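Local coordinates for TerD domain-containing protein (Streptomyces avermitilis, PDB 2QNG), which is of unknown function but binds calcium ions and belongs to the CAPAB/TerDEXZ family of TerD-domain proteins, at residues A[67-70]-A[76-79]. Numbering follows the deposited sequence.
Sequences PAYV and RSPD
A proline-on-tyrosine CH-pi contact joins Y69, on the outermost strand 69-71 of one sheet, to P78 in the loop leading to strand 82-86 of the other sheet. P78 lays its CD over the middle of the Y69 ring, 3.4 Å from the ring centroid and only 4° off the ring normal, which puts CD almost exactly above the ring centre. P78 CG extends the cover toward one side of the ring, 3.6 Å from Y69 CD2. With its CG lodged between the backbone N and the carbonyl carbon (chi1 60°), Y69 swings its ring across to the 76-79 segment. Y69 OH then donates a weak hydrogen bond to D79 OD2, 2.8 Å away, with the carboxylate plane turned 76° from the ring plane. OD1, the other carboxylate oxygen of D79, is hydrogen-bonded to T81 OG1, two residues on, a second polar partner for the carboxylate. S77 shapes this turn: its OG accepts from the backbone N of D79 at 3.0 Å, an ST turn that brackets P78. Replacing Y69 with an alanine is likely to strip P78 of the ring face it packs on and D79 OD2 of its weak phenol bond. Away from the ring, one water donates to both V70 O, at 2.8 Å, and R76 O, at 2.7 Å, bridging the strand backbone to the loop backbone. L107 and T81 also touch Y69. At the surface, distant from both calcium sites, the contact ties an edge strand to the crossover between the two antiparallel sheets, in keeping with the beta-sandwich fold of TerD domains.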
loop_
_atom_site.group_PDB
_atom_site.type_symbol
_atom_site.label_atom_id
_atom_site.label_comp_id
_atom_site.label_asym_id
_atom_site.label_seq_id
_atom_site.Cartn_x
_atom_site.Cartn_y
_atom_site.Cartn_z
ATOM N N PRO A 67 -5.833 -10.523 -8.311
ATOM C CA PRO A 67 -6.573 -9.746 -7.314
ATOM C C PRO A 67 -8.080 -9.825 -7.545
ATOM O O PRO A 67 -8.512 -9.766 -8.705
ATOM C CB PRO A 67 -6.057 -8.316 -7.544
ATOM C CG PRO A 67 -4.677 -8.528 -8.100
ATOM C CD PRO A 67 -4.822 -9.708 -9.006
ATOM N N ALA A 68 -8.868 -9.988 -6.467
ATOM C CA ALA A 68 -10.310 -9.894 -6.595
ATOM C C ALA A 68 -10.707 -8.468 -6.947
ATOM O O ALA A 68 -11.552 -8.237 -7.820
ATOM C CB ALA A 68 -11.021 -10.379 -5.331
ATOM N N TYR A 69 -10.060 -7.503 -6.279
ATOM C CA TYR A 69 -10.192 -6.096 -6.631
ATOM C C TYR A 69 -9.032 -5.353 -6.023
ATOM O O TYR A 69 -8.330 -5.864 -5.145
ATOM C CB TYR A 69 -11.540 -5.484 -6.189
ATOM C CG TYR A 69 -11.831 -5.518 -4.707
ATOM C CD1 TYR A 69 -11.286 -4.561 -3.836
ATOM C CD2 TYR A 69 -12.649 -6.502 -4.170
ATOM C CE1 TYR A 69 -11.577 -4.577 -2.470
ATOM C CE2 TYR A 69 -12.929 -6.526 -2.798
ATOM C CZ TYR A 69 -12.402 -5.569 -1.970
ATOM O OH TYR A 69 -12.672 -5.554 -0.616
ATOM N N VAL A 70 -8.823 -4.159 -6.550
ATOM C CA VAL A 70 -7.829 -3.259 -5.992
ATOM C C VAL A 70 -8.450 -1.916 -5.618
ATOM O O VAL A 70 -9.448 -1.485 -6.223
ATOM C CB VAL A 70 -6.640 -3.017 -6.962
ATOM C CG1 VAL A 70 -5.967 -4.327 -7.345
ATOM C CG2 VAL A 70 -7.073 -2.293 -8.186
ATOM N N ARG A 76 -12.473 2.787 -6.000
ATOM C CA ARG A 76 -13.126 2.486 -4.707
ATOM C C ARG A 76 -13.357 1.010 -4.498
ATOM O O ARG A 76 -13.585 0.286 -5.449
ATOM C CB ARG A 76 -14.494 3.194 -4.604
ATOM C CG ARG A 76 -14.366 4.719 -4.562
ATOM C CD ARG A 76 -15.674 5.468 -4.820
ATOM N NE ARG A 76 -16.726 5.205 -3.832
ATOM C CZ ARG A 76 -16.953 5.953 -2.740
ATOM N NH1 ARG A 76 -16.171 6.986 -2.460
ATOM N NH2 ARG A 76 -17.969 5.660 -1.918
ATOM N N SER A 77 -13.315 0.591 -3.222
ATOM C CA SER A 77 -13.712 -0.771 -2.877
ATOM C C SER A 77 -15.173 -1.005 -3.258
ATOM O O SER A 77 -15.995 -0.112 -3.119
ATOM C CB SER A 77 -13.610 -0.963 -1.369
ATOM O OG SER A 77 -14.266 -2.158 -0.995
ATOM N N PRO A 78 -15.521 -2.226 -3.699
ATOM C CA PRO A 78 -16.942 -2.465 -4.004
ATOM C C PRO A 78 -17.790 -2.593 -2.744
ATOM O O PRO A 78 -19.007 -2.422 -2.800
ATOM C CB PRO A 78 -16.923 -3.777 -4.797
ATOM C CG PRO A 78 -15.659 -4.465 -4.394
ATOM C CD PRO A 78 -14.668 -3.397 -3.958
ATOM N N ASP A 79 -17.124 -2.853 -1.615
ATOM C CA ASP A 79 -17.793 -3.197 -0.359
ATOM C C ASP A 79 -17.588 -2.135 0.748
ATOM O O ASP A 79 -18.090 -2.338 1.858
ATOM C CB ASP A 79 -17.419 -4.650 0.136
ATOM C CG ASP A 79 -15.900 -4.893 0.263
ATOM O OD1 ASP A 79 -15.225 -3.972 0.753
ATOM O OD2 ASP A 79 -15.383 -6.011 -0.094
HETATM O O HOH W 1 -12.192 -1.920 -6.226
#